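Local atomic coordinates of aminotransferase class-III (PDB entry 6K8H), a protein that is a class-III aminotransferase (omega-transaminase) of the pyridoxal-phosphate-dependent aminotransferase clan, assembled from two copies of the chain. Residues E24-R27 / R28-G32; E356-E360 / A361-G365; G419-S422 / T423-V427; Q348-R351 / A352-E356. All coordinates share one frame; numbering follows the deposited sequence.

Interaction 1: residues E24-R27 / R28-G32; sequences ERAR and RVLPG
The guanidinium group of R28 lies along the C-terminal end of helix 18-29, with one face against the backbone of E24 and R25: the CA of R25 stands 3.9 Å above the guanidinium plane, over its centre, and E24 O covers the same face. The carboxylate of E24 lies beside the group with its plane turned by 50°, and E24 OE1 is 4.4 Å from R28 NH2, too far for a salt bridge though probably favourable in charge. R25 directs its own guanidinium group to the second subunit, where E109 and E102 of that subunit form salt bridges with it; its CG stays behind, 4.0 Å from R28 NH1. In R28 the CG sits beside the backbone N and the chain then turns about the CG-CD bond (chi3 -138°); together the two torsions lay the group over E24 O and R25 CA.

The helix ends around A26, whose carbonyl accepts two amides, i+3 and i+4. V29 N reaches A26 O at 3.0 Å, while L30 N meets it at 2.8 Å. L30 then turns its side chain back to the helix, CD1 resting 3.9 Å from A26 CB, and I105 of the second subunit also packs on A26. Past P31 the chain is tied back by a water molecule, which donates to R27 O (3.1 Å) and accepts from G32 N (3.0 Å).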
ATOM      1  N   GLU B  24      -2.800   2.486  27.190  1.00 14.13           N
ATOM      2  CA  GLU B  24      -2.046   1.543  28.012  1.00 15.62           C
ATOM      3  C   GLU B  24      -2.027   0.157  27.389  1.00 14.86           C
ATOM      4  O   GLU B  24      -0.996  -0.529  27.417  1.00 16.23           O
ATOM      5  CB  GLU B  24      -2.637   1.481  29.419  1.00 23.08           C
ATOM      6  CG  GLU B  24      -1.863   0.564  30.334  1.00 28.64           C
ATOM      7  CD  GLU B  24      -2.433   0.529  31.736  1.00 40.71           C
ATOM      8  OE1 GLU B  24      -3.679   0.547  31.889  1.00 38.15           O
ATOM      9  OE2 GLU B  24      -1.629   0.491  32.692  1.00 39.90           O
ATOM     10  N   ARG B  25      -3.164  -0.284  26.844  1.00 15.07           N
ATOM     11  CA  ARG B  25      -3.187  -1.542  26.094  1.00 16.03           C
ATOM     12  C   ARG B  25      -2.319  -1.451  24.838  1.00 15.56           C
ATOM     13  O   ARG B  25      -1.524  -2.352  24.536  1.00 13.58           O
ATOM     14  CB  ARG B  25      -4.626  -1.894  25.708  1.00 15.43           C
ATOM     15  CG  ARG B  25      -5.464  -2.527  26.785  1.00 19.75           C
ATOM     16  CD  ARG B  25      -6.905  -2.662  26.300  1.00 18.75           C
ATOM     17  NE  ARG B  25      -6.994  -3.553  25.140  1.00 20.34           N
ATOM     18  CZ  ARG B  25      -8.068  -3.670  24.365  1.00 19.83           C
ATOM     19  NH1 ARG B  25      -9.157  -2.951  24.606  1.00 19.64           N
ATOM     20  NH2 ARG B  25      -8.056  -4.507  23.345  1.00 18.87           N
ATOM     21  N   ALA B  26      -2.462  -0.355  24.094  1.00 12.66           N
ATOM     22  CA  ALA B  26      -1.809  -0.230  22.796  1.00 12.35           C
ATOM     23  C   ALA B  26      -0.297  -0.299  22.925  1.00 10.87           C
ATOM     24  O   ALA B  26       0.376  -0.946  22.111  1.00  9.77           O
ATOM     25  CB  ALA B  26      -2.232   1.078  22.128  1.00  8.11           C
ATOM     26  N   ARG B  27       0.262   0.354  23.944  1.00 11.51           N
ATOM     27  CA  ARG B  27       1.717   0.425  24.014  1.00 10.75           C
ATOM     28  C   ARG B  27       2.363  -0.916  24.314  1.00 12.63           C
ATOM     29  O   ARG B  27       3.586  -1.023  24.199  1.00 12.88           O
ATOM     30  CB  ARG B  27       2.174   1.461  25.040  1.00 15.05           C
ATOM     31  CG  ARG B  27       1.494   1.356  26.368  1.00 23.22           C
ATOM     32  CD  ARG B  27       1.689   2.638  27.164  1.00 28.85           C
ATOM     33  NE  ARG B  27       2.954   2.628  27.888  1.00 37.04           N
ATOM     34  CZ  ARG B  27       4.081   3.180  27.447  1.00 42.38           C
ATOM     35  NH1 ARG B  27       4.116   3.803  26.269  1.00 41.15           N
ATOM     36  NH2 ARG B  27       5.177   3.109  28.193  1.00 44.97           N
ATOM     37  N   ARG B  28       1.584  -1.939  24.681  1.00 12.56           N
ATOM     38  CA  ARG B  28       2.164  -3.266  24.866  1.00 14.60           C
ATOM     39  C   ARG B  28       2.376  -3.988  23.540  1.00 12.39           C
ATOM     40  O   ARG B  28       3.264  -4.841  23.437  1.00 13.93           O
ATOM     41  CB  ARG B  28       1.273  -4.114  25.778  1.00 17.02           C
ATOM     42  CG  ARG B  28       1.157  -3.601  27.222  1.00 15.70           C
ATOM     43  CD  ARG B  28       0.242  -4.507  28.042  1.00 23.63           C
ATOM     44  NE  ARG B  28      -0.655  -3.746  28.917  1.00 32.87           N
ATOM     45  CZ  ARG B  28      -1.971  -3.946  29.009  1.00 36.33           C
ATOM     46  NH1 ARG B  28      -2.559  -4.890  28.276  1.00 32.01           N
ATOM     47  NH2 ARG B  28      -2.705  -3.205  29.836  1.00 33.13           N
ATOM     48  N   VAL B  29       1.579  -3.674  22.518  1.00  9.97           N
ATOM     49  CA  VAL B  29       1.585  -4.438  21.276  1.00  9.83           C
ATOM     50  C   VAL B  29       1.864  -3.594  20.037  1.00 11.40           C
ATOM     51  O   VAL B  29       1.968  -4.157  18.932  1.00 10.21           O
ATOM     52  CB  VAL B  29       0.266  -5.225  21.112  1.00 10.10           C
ATOM     53  CG1 VAL B  29       0.142  -6.272  22.258  1.00 10.07           C
ATOM     54  CG2 VAL B  29      -0.953  -4.283  21.130  1.00  9.35           C
ATOM     55  N   LEU B  30       1.961  -2.278  20.209  1.00  8.31           N
ATOM     56  CA  LEU B  30       2.307  -1.345  19.108  1.00 11.09           C
ATOM     57  C   LEU B  30       3.425  -0.432  19.613  1.00 11.16           C
ATOM     58  O   LEU B  30       3.390  -0.083  20.795  1.00 12.07           O
ATOM     59  CB  LEU B  30       1.075  -0.521  18.735  1.00 10.45           C
ATOM     60  CG  LEU B  30      -0.141  -1.309  18.257  1.00 12.75           C
ATOM     61  CD1 LEU B  30      -1.410  -0.669  18.775  1.00 16.11           C
ATOM     62  CD2 LEU B  30      -0.177  -1.408  16.742  1.00 13.80           C
ATOM     63  N   PRO B  31       4.391  -0.001  18.778  1.00  9.72           N
ATOM     64  CA  PRO B  31       5.466   0.887  19.276  1.00  9.95           C
ATOM     65  C   PRO B  31       4.914   2.231  19.728  1.00 10.51           C
ATOM     66  O   PRO B  31       4.357   2.990  18.936  1.00 11.01           O
ATOM     67  CB  PRO B  31       6.401   1.039  18.067  1.00 11.31           C
ATOM     68  CG  PRO B  31       5.969  -0.014  17.072  1.00 10.39           C
ATOM     69  CD  PRO B  31       4.529  -0.302  17.341  1.00 10.61           C
ATOM     70  N   GLY B  32       5.077   2.528  21.016  1.00 11.65           N
ATOM     71  CA  GLY B  32       4.419   3.703  21.568  1.00 13.63           C
ATOM     72  C   GLY B  32       2.918   3.706  21.402  1.00 12.96           C
ATOM     73  O   GLY B  32       2.297   4.772  21.394  1.00 15.09           O
TER
HETATM   74  O   HOH W   1       5.923   0.863  23.387  1.00 13.98           O

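Interaction 2: residues E356-E360 / A361-G365; sequences EVLRE and AGVPG
L358 and V363 pack against each other across a Schellman motif, the C-terminal cap of helix 337-361. G362, with positive phi (70°), turns the chain out of the helix, and two backbone bonds run back into the last turn: V363 N to L358 O at 3.1 Å and, inside it, G362 N to R359 O at 3.0 Å. The hydrophobic pair that usually accompanies this cap is present on the tight side, where L358 CD2 lies 4.1 Å from V363 CG1. The other branch of the same leucine, CD1, rests against the backbone of G365, 3.9 Å from its carbonyl carbon, so that one buried side chain touches the departing chain at two places. L378 packs on L358 as well, and V357 faces helix 427-445 through V434, F437 and A438.

The opposite character appears between the exposed residues E356 and R359. There R359 grips the carboxylate of E356 side-on, with one nitrogen to each oxygen. The carboxylate carbon lies at the edge of the guanidinium group, in its plane, whereas the nitrogens stand somewhat out of the carboxylate plane. Both bonds are nearly straight and syn, R359 NE to E356 OE1 at 2.9 Å and R359 NH2 to E356 OE2 at 3.0 Å.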
ATOM      1  N   GLU B 356     -12.376  37.364   8.832  1.00 11.10           N
ATOM      2  CA  GLU B 356     -13.061  38.395   9.605  1.00 14.77           C
ATOM      3  C   GLU B 356     -12.817  38.229  11.102  1.00 13.91           C
ATOM      4  O   GLU B 356     -12.660  39.226  11.812  1.00 15.17           O
ATOM      5  CB  GLU B 356     -14.559  38.392   9.289  1.00 15.74           C
ATOM      6  CG  GLU B 356     -15.404  39.288  10.206  1.00 26.27           C
ATOM      7  CD  GLU B 356     -15.075  40.779  10.089  1.00 33.95           C
ATOM      8  OE1 GLU B 356     -14.276  41.162   9.203  1.00 37.35           O
ATOM      9  OE2 GLU B 356     -15.621  41.576  10.890  1.00 40.59           O
ATOM     10  N   VAL B 357     -12.773  36.983  11.601  1.00 11.38           N
ATOM     11  CA  VAL B 357     -12.485  36.753  13.024  1.00 11.58           C
ATOM     12  C   VAL B 357     -11.094  37.265  13.371  1.00 12.87           C
ATOM     13  O   VAL B 357     -10.890  37.929  14.396  1.00 11.73           O
ATOM     14  CB  VAL B 357     -12.621  35.256  13.380  1.00 11.96           C
ATOM     15  CG1 VAL B 357     -11.964  34.951  14.732  1.00 10.91           C
ATOM     16  CG2 VAL B 357     -14.070  34.831  13.401  1.00 13.34           C
ATOM     17  N   LEU B 358     -10.115  36.973  12.510  1.00 11.51           N
ATOM     18  CA  LEU B 358      -8.763  37.467  12.732  1.00 11.83           C
ATOM     19  C   LEU B 358      -8.725  38.993  12.698  1.00 13.80           C
ATOM     20  O   LEU B 358      -8.058  39.630  13.524  1.00 13.11           O
ATOM     21  CB  LEU B 358      -7.828  36.888  11.672  1.00 11.95           C
ATOM     22  CG  LEU B 358      -7.595  35.376  11.701  1.00 12.17           C
ATOM     23  CD1 LEU B 358      -6.908  34.923  10.414  1.00 12.48           C
ATOM     24  CD2 LEU B 358      -6.747  35.003  12.915  1.00 15.48           C
ATOM     25  N   ARG B 359      -9.435  39.584  11.751  1.00 12.95           N
ATOM     26  CA  ARG B 359      -9.415  41.058  11.639  1.00 18.43           C
ATOM     27  C   ARG B 359     -10.030  41.682  12.893  1.00 15.34           C
ATOM     28  O   ARG B 359      -9.424  42.531  13.460  1.00 14.97           O
ATOM     29  CB  ARG B 359     -10.213  41.503  10.417  1.00 17.83           C
ATOM     30  CG  ARG B 359     -10.173  43.000  10.191  1.00 21.73           C
ATOM     31  CD  ARG B 359     -11.341  43.517   9.371  1.00 29.95           C
ATOM     32  NE  ARG B 359     -12.599  43.422  10.073  1.00 34.29           N
ATOM     33  CZ  ARG B 359     -12.978  44.231  11.054  1.00 35.25           C
ATOM     34  NH1 ARG B 359     -12.212  45.230  11.439  1.00 36.59           N
ATOM     35  NH2 ARG B 359     -14.135  44.048  11.647  1.00 39.02           N
ATOM     36  N   GLU B 360     -11.182  41.187  13.317  1.00 14.47           N
ATOM     37  CA  GLU B 360     -11.874  41.738  14.507  1.00 21.28           C
ATOM     38  C   GLU B 360     -11.023  41.563  15.771  1.00 22.53           C
ATOM     39  O   GLU B 360     -11.097  42.431  16.621  1.00 20.08           O
ATOM     40  CB  GLU B 360     -13.279  41.180  14.720  1.00 18.81           C
ATOM     41  CG  GLU B 360     -14.131  42.106  15.575  1.00 37.85           C
ATOM     42  CD  GLU B 360     -15.100  41.442  16.537  1.00 47.31           C
ATOM     43  OE1 GLU B 360     -15.746  42.154  17.339  1.00 55.86           O
ATOM     44  OE2 GLU B 360     -15.210  40.222  16.489  1.00 50.25           O
ATOM     45  N   ALA B 361     -10.340  40.432  15.912  1.00 14.52           N
ATOM     46  CA  ALA B 361      -9.506  40.195  17.106  1.00 16.65           C
ATOM     47  C   ALA B 361      -8.181  40.972  17.030  1.00 17.00           C
ATOM     48  O   ALA B 361      -7.458  40.959  17.994  1.00 18.29           O
ATOM     49  CB  ALA B 361      -9.273  38.720  17.305  1.00 16.82           C
ATOM     50  N   GLY B 362      -7.867  41.580  15.895  1.00 20.20           N
ATOM     51  CA  GLY B 362      -6.565  42.210  15.811  1.00 16.46           C
ATOM     52  C   GLY B 362      -5.397  41.247  15.768  1.00 19.18           C
ATOM     53  O   GLY B 362      -4.288  41.613  16.163  1.00 20.41           O
ATOM     54  N   VAL B 363      -5.622  40.017  15.324  1.00 12.27           N
ATOM     55  CA  VAL B 363      -4.608  38.965  15.309  1.00 12.98           C
ATOM     56  C   VAL B 363      -4.112  38.841  13.875  1.00 18.20           C
ATOM     57  O   VAL B 363      -4.921  38.548  12.981  1.00 15.38           O
ATOM     58  CB  VAL B 363      -5.167  37.627  15.816  1.00 11.54           C
ATOM     59  CG1 VAL B 363      -4.116  36.510  15.699  1.00 13.28           C
ATOM     60  CG2 VAL B 363      -5.651  37.771  17.270  1.00 12.45           C
ATOM     61  N   PRO B 364      -2.823  39.047  13.603  1.00 13.36           N
ATOM     62  CA  PRO B 364      -2.324  38.866  12.238  1.00 17.35           C
ATOM     63  C   PRO B 364      -2.507  37.432  11.761  1.00 13.75           C
ATOM     64  O   PRO B 364      -2.320  36.472  12.511  1.00 14.19           O
ATOM     65  CB  PRO B 364      -0.842  39.239  12.348  1.00 20.62           C
ATOM     66  CG  PRO B 364      -0.768  40.142  13.550  1.00 20.94           C
ATOM     67  CD  PRO B 364      -1.795  39.609  14.500  1.00 21.18           C
ATOM     68  N   GLY B 365      -2.930  37.293  10.517  1.00 14.30           N
ATOM     69  CA  GLY B 365      -3.103  35.962   9.967  1.00 10.23           C
ATOM     70  C   GLY B 365      -3.637  36.040   8.562  1.00 11.03           C
ATOM     71  O   GLY B 365      -3.921  37.118   8.030  1.00  9.45           O
TER

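Interaction 3: residues G419-S422 / T423-V427; sequences GCLS and TPMGV
M425 folds back onto L421 and S422 across a type I beta turn, S422 to M425, which takes the chain from strand 418-420 toward helix 427-445. The turn is closed by M425 N, which donates to S422 O at 2.9 Å. M425 directs its CB toward the incoming chain, and because its side chain runs on fully extended beyond CG (chi2 178°, chi3 -179°), the sulfur arrives at the backbone where L421 joins S422. There SD accepts a weak but nearly straight hydrogen bond from S422 N at 3.6 Å. The same sulfur lies 3.9 Å from CD2 of L421, whose side chain crosses that of M425 at about a right angle. Within the turn the proline ring meets the serine hydroxyl, P424 CD lying 3.4 Å from S422 OG.

Beyond this first shell, R342 clasps the turn with two nitrogens, NH2 on T423 O and NH1 on M425 O, while H76 ND1 bonds T423 OG1 and L421 packs outward on L346 and L350 of helix 337-361. On the strand side, the C420 side chain lies at some remove from the bound (5-hydroxy-4,6-dimethylpyridin-3-yl)methyl dihydrogen phosphate, about 11 Å away. At the far end of the segment G426 occupies the N-cap position of helix 427-445, and its backbone N is hydrogen-bonded to OE1 of E429.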
ATOM      1  N   GLY B 419      -7.508  22.041   7.100  1.00  8.23           N
ATOM      2  CA  GLY B 419      -8.782  21.366   7.220  1.00 10.90           C
ATOM      3  C   GLY B 419      -9.477  21.201   5.884  1.00 10.05           C
ATOM      4  O   GLY B 419      -9.081  21.773   4.861  1.00 10.81           O
ATOM      5  N   CYS B 420     -10.515  20.370   5.904  1.00  8.55           N
ATOM      6  CA  CYS B 420     -11.276  20.049   4.704  1.00 11.01           C
ATOM      7  C   CYS B 420     -12.754  19.924   5.056  1.00  9.13           C
ATOM      8  O   CYS B 420     -13.129  19.502   6.155  1.00  7.40           O
ATOM      9  CB  CYS B 420     -10.759  18.782   4.007  1.00  7.73           C
ATOM     10  SG  CYS B 420     -10.861  17.283   5.015  1.00 11.71           S
ATOM     11  N   LEU B 421     -13.596  20.296   4.106  1.00  9.69           N
ATOM     12  CA  LEU B 421     -15.026  20.072   4.260  1.00 12.75           C
ATOM     13  C   LEU B 421     -15.445  18.682   3.770  1.00  8.96           C
ATOM     14  O   LEU B 421     -14.752  18.021   2.997  1.00 12.06           O
ATOM     15  CB  LEU B 421     -15.818  21.136   3.500  1.00  9.74           C
ATOM     16  CG  LEU B 421     -15.380  22.588   3.625  1.00 11.44           C
ATOM     17  CD1 LEU B 421     -16.211  23.462   2.686  1.00 15.05           C
ATOM     18  CD2 LEU B 421     -15.550  23.046   5.063  1.00 12.88           C
ATOM     19  N   SER B 422     -16.608  18.245   4.245  1.00  9.15           N
ATOM     20  CA  SER B 422     -17.262  17.040   3.761  1.00 10.17           C
ATOM     21  C   SER B 422     -18.672  17.381   3.272  1.00 10.33           C
ATOM     22  O   SER B 422     -19.277  18.377   3.691  1.00  8.65           O
ATOM     23  CB  SER B 422     -17.300  15.971   4.857  1.00  8.03           C
ATOM     24  OG  SER B 422     -18.088  16.402   5.960  1.00  8.76           O
ATOM     25  N   THR B 423     -19.187  16.541   2.371  1.00  9.34           N
ATOM     26  CA  THR B 423     -20.487  16.816   1.768  1.00 11.27           C
ATOM     27  C   THR B 423     -21.661  16.838   2.755  1.00 11.11           C
ATOM     28  O   THR B 423     -22.659  17.509   2.442  1.00 11.29           O
ATOM     29  CB  THR B 423     -20.789  15.808   0.644  1.00 11.02           C
ATOM     30  OG1 THR B 423     -20.743  14.477   1.161  1.00 11.34           O
ATOM     31  CG2 THR B 423     -19.804  15.958  -0.520  1.00 12.10           C
ATOM     32  N   PRO B 424     -21.640  16.167   3.918  1.00 12.05           N
ATOM     33  CA  PRO B 424     -22.735  16.382   4.880  1.00 10.68           C
ATOM     34  C   PRO B 424     -22.776  17.789   5.445  1.00 13.12           C
ATOM     35  O   PRO B 424     -23.755  18.135   6.120  1.00 11.17           O
ATOM     36  CB  PRO B 424     -22.452  15.346   5.982  1.00  9.62           C
ATOM     37  CG  PRO B 424     -21.661  14.301   5.315  1.00  8.01           C
ATOM     38  CD  PRO B 424     -20.789  15.034   4.342  1.00  9.22           C
ATOM     39  N   MET B 425     -21.755  18.609   5.207  1.00 11.28           N
ATOM     40  CA  MET B 425     -21.714  19.935   5.802  1.00  9.34           C
ATOM     41  C   MET B 425     -22.559  20.933   5.031  1.00 12.16           C
ATOM     42  O   MET B 425     -22.739  20.831   3.814  1.00 12.67           O
ATOM     43  CB  MET B 425     -20.278  20.462   5.876  1.00  8.74           C
ATOM     44  CG  MET B 425     -19.441  19.792   6.930  1.00 11.92           C
ATOM     45  SD  MET B 425     -17.740  20.401   6.936  1.00 11.50           S
ATOM     46  CE  MET B 425     -17.074  19.379   8.248  1.00  9.77           C
ATOM     47  N   GLY B 426     -23.069  21.913   5.768  1.00 12.55           N
ATOM     48  CA  GLY B 426     -23.725  23.065   5.198  1.00 14.89           C
ATOM     49  C   GLY B 426     -23.310  24.336   5.912  1.00 13.35           C
ATOM     50  O   GLY B 426     -22.299  24.368   6.627  1.00  8.71           O
ATOM     51  N   VAL B 427     -24.081  25.405   5.703  1.00 10.86           N
ATOM     52  CA  VAL B 427     -23.800  26.660   6.404  1.00 11.11           C
ATOM     53  C   VAL B 427     -23.753  26.487   7.919  1.00 12.91           C
ATOM     54  O   VAL B 427     -22.882  27.102   8.559  1.00  8.30           O
ATOM     55  CB  VAL B 427     -24.797  27.746   5.948  1.00 13.49           C
ATOM     56  CG1 VAL B 427     -24.776  28.937   6.887  1.00 15.41           C
ATOM     57  CG2 VAL B 427     -24.469  28.166   4.527  1.00 10.09           C
TER

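Interaction 4: residues Q348-R351 / A352-E356; sequences QQLR and AGVEE
Successive turns of helix 337-361 are joined here by four i to i+4 backbone bonds, from A352 N to Q348 O, G353 N to Q349 O, V354 N to L350 O and E355 N to R351 O, all between 2.9 and 3.0 Å. L350 and V354 stand side by side on one flank and point the same way, L350 CD2 lying 4.2 Å from V354 CG2. V354 CG2 also sits 3.4 Å from L350 O, the carbonyl that V354 N binds.

This apolar flank is where the helix packs into its domain: F433 and F437 of helix 427-445 cover L350 and V354 respectively, while F374 and I376 of strand 373-377 meet the same two residues from the three-stranded antiparallel sheet. R351 also borders that sheet, touching V367 and F374. Its chain bends at chi3 (-59°), which brings the guanidinium group back along the helix, one face over Q348 N at 3.6 Å above the plane and offset toward the rim; NH1 makes a weak hydrogen bond to G371 O. E355 lays its CG 3.4 Å from R351 O. On the exposed side Q348 bends at chi2 (-76°), carrying its amide forward to A352, where NE2 lies 3.7 Å from CB.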
ATOM      1  N   GLN B 348     -15.266  29.026   0.557  1.00 10.71           N
ATOM      2  CA  GLN B 348     -15.080  30.474   0.530  1.00 17.41           C
ATOM      3  C   GLN B 348     -15.720  31.136   1.750  1.00 10.91           C
ATOM      4  O   GLN B 348     -15.132  32.043   2.348  1.00 13.35           O
ATOM      5  CB  GLN B 348     -15.645  31.055  -0.769  1.00 15.75           C
ATOM      6  CG  GLN B 348     -15.144  32.454  -1.070  1.00 21.01           C
ATOM      7  CD  GLN B 348     -15.820  33.517  -0.213  1.00 33.06           C
ATOM      8  OE1 GLN B 348     -16.999  33.385   0.150  1.00 35.39           O
ATOM      9  NE2 GLN B 348     -15.077  34.577   0.117  1.00 34.06           N
ATOM     10  N   GLN B 349     -16.936  30.712   2.116  1.00 13.56           N
ATOM     11  CA  GLN B 349     -17.603  31.274   3.290  1.00 12.10           C
ATOM     12  C   GLN B 349     -16.812  31.015   4.570  1.00 12.33           C
ATOM     13  O   GLN B 349     -16.670  31.911   5.419  1.00  8.72           O
ATOM     14  CB  GLN B 349     -19.018  30.705   3.398  1.00 15.64           C
ATOM     15  CG  GLN B 349     -19.956  31.263   2.339  1.00 17.08           C
ATOM     16  CD  GLN B 349     -21.372  30.751   2.480  1.00 26.72           C
ATOM     17  OE1 GLN B 349     -21.611  29.542   2.479  1.00 26.06           O
ATOM     18  NE2 GLN B 349     -22.324  31.670   2.613  1.00 30.74           N
ATOM     19  N   LEU B 350     -16.301  29.791   4.737  1.00  8.80           N
ATOM     20  CA  LEU B 350     -15.485  29.495   5.911  1.00  9.33           C
ATOM     21  C   LEU B 350     -14.241  30.375   5.935  1.00  8.61           C
ATOM     22  O   LEU B 350     -13.914  30.982   6.964  1.00  8.65           O
ATOM     23  CB  LEU B 350     -15.103  28.006   5.939  1.00  8.25           C
ATOM     24  CG  LEU B 350     -14.397  27.501   7.208  1.00 10.55           C
ATOM     25  CD1 LEU B 350     -14.824  26.087   7.569  1.00  9.54           C
ATOM     26  CD2 LEU B 350     -12.873  27.552   7.067  1.00  9.74           C
ATOM     27  N   ARG B 351     -13.532  30.454   4.805  1.00 10.05           N
ATOM     28  CA  ARG B 351     -12.277  31.204   4.764  1.00 12.85           C
ATOM     29  C   ARG B 351     -12.514  32.686   5.039  1.00 12.05           C
ATOM     30  O   ARG B 351     -11.763  33.314   5.801  1.00 12.68           O
ATOM     31  CB  ARG B 351     -11.591  30.995   3.412  1.00 11.82           C
ATOM     32  CG  ARG B 351     -10.954  29.615   3.268  1.00 14.08           C
ATOM     33  CD  ARG B 351      -9.991  29.566   2.091  1.00 13.49           C
ATOM     34  NE  ARG B 351     -10.679  29.897   0.845  1.00 18.99           N
ATOM     35  CZ  ARG B 351     -11.319  29.008   0.099  1.00 18.20           C
ATOM     36  NH1 ARG B 351     -11.346  27.714   0.457  1.00 18.92           N
ATOM     37  NH2 ARG B 351     -11.921  29.416  -1.011  1.00 18.85           N
ATOM     38  N   ALA B 352     -13.572  33.253   4.460  1.00 11.53           N
ATOM     39  CA  ALA B 352     -13.895  34.655   4.720  1.00 15.54           C
ATOM     40  C   ALA B 352     -14.283  34.876   6.177  1.00 12.86           C
ATOM     41  O   ALA B 352     -13.888  35.884   6.787  1.00 11.41           O
ATOM     42  CB  ALA B 352     -15.015  35.122   3.790  1.00  9.63           C
ATOM     43  N   GLY B 353     -15.050  33.948   6.758  1.00 11.23           N
ATOM     44  CA  GLY B 353     -15.415  34.087   8.157  1.00 10.04           C
ATOM     45  C   GLY B 353     -14.203  34.086   9.072  1.00 11.09           C
ATOM     46  O   GLY B 353     -14.122  34.882  10.017  1.00  9.53           O
ATOM     47  N   VAL B 354     -13.238  33.205   8.792  1.00 11.11           N
ATOM     48  CA  VAL B 354     -12.028  33.155   9.604  1.00 10.61           C
ATOM     49  C   VAL B 354     -11.213  34.436   9.443  1.00 10.92           C
ATOM     50  O   VAL B 354     -10.645  34.957  10.417  1.00 11.42           O
ATOM     51  CB  VAL B 354     -11.194  31.911   9.245  1.00 14.49           C
ATOM     52  CG1 VAL B 354      -9.822  32.002   9.883  1.00  8.81           C
ATOM     53  CG2 VAL B 354     -11.917  30.643   9.683  1.00 11.62           C
ATOM     54  N   GLU B 355     -11.117  34.954   8.217  1.00  9.41           N
ATOM     55  CA  GLU B 355     -10.386  36.206   8.025  1.00 10.82           C
ATOM     56  C   GLU B 355     -11.042  37.334   8.807  1.00 12.68           C
ATOM     57  O   GLU B 355     -10.354  38.175   9.396  1.00 11.88           O
ATOM     58  CB  GLU B 355     -10.304  36.565   6.540  1.00 11.25           C
ATOM     59  CG  GLU B 355      -9.340  35.705   5.736  1.00 18.74           C
ATOM     60  CD  GLU B 355      -9.520  35.881   4.232  1.00 31.52           C
ATOM     61  OE1 GLU B 355     -10.510  36.535   3.824  1.00 31.98           O
ATOM     62  OE2 GLU B 355      -8.688  35.351   3.459  1.00 36.12           O
ATOM     63  N   GLU B 356     -12.376  37.364   8.832  1.00 11.10           N
ATOM     64  CA  GLU B 356     -13.061  38.395   9.605  1.00 14.77           C
ATOM     65  C   GLU B 356     -12.817  38.229  11.102  1.00 13.91           C
ATOM     66  O   GLU B 356     -12.660  39.226  11.812  1.00 15.17           O
ATOM     67  CB  GLU B 356     -14.559  38.392   9.289  1.00 15.74           C
ATOM     68  CG  GLU B 356     -15.404  39.288  10.206  1.00 26.27           C
ATOM     69  CD  GLU B 356     -15.075  40.779  10.089  1.00 33.95           C
ATOM     70  OE1 GLU B 356     -14.276  41.162   9.203  1.00 37.35           O
ATOM     71  OE2 GLU B 356     -15.621  41.576  10.890  1.00 40.59           O
TER

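Overall arrangement
Interactions 2 and 4 sit on one helix, 337-361, share E356 and have centres 11 Å apart, yet the first is a surface cap with an ion pair and the second a partly buried run of regular helix. Interaction 3 is the most buried; it touches interaction 4 where L421 CD2 meets L350 CD1 at 4.0 Å, and it leads into helix 427-445, which also packs against interactions 2 and 4. Interaction 1 stands apart, its centre 34 to 42 Å from the others, and it alone lies against the second subunit. A water bridge marks the end of helix 18-29, an apolar leucine-valine pair the cap of 337-361, and a weak N-H to sulfur bond the buried turn.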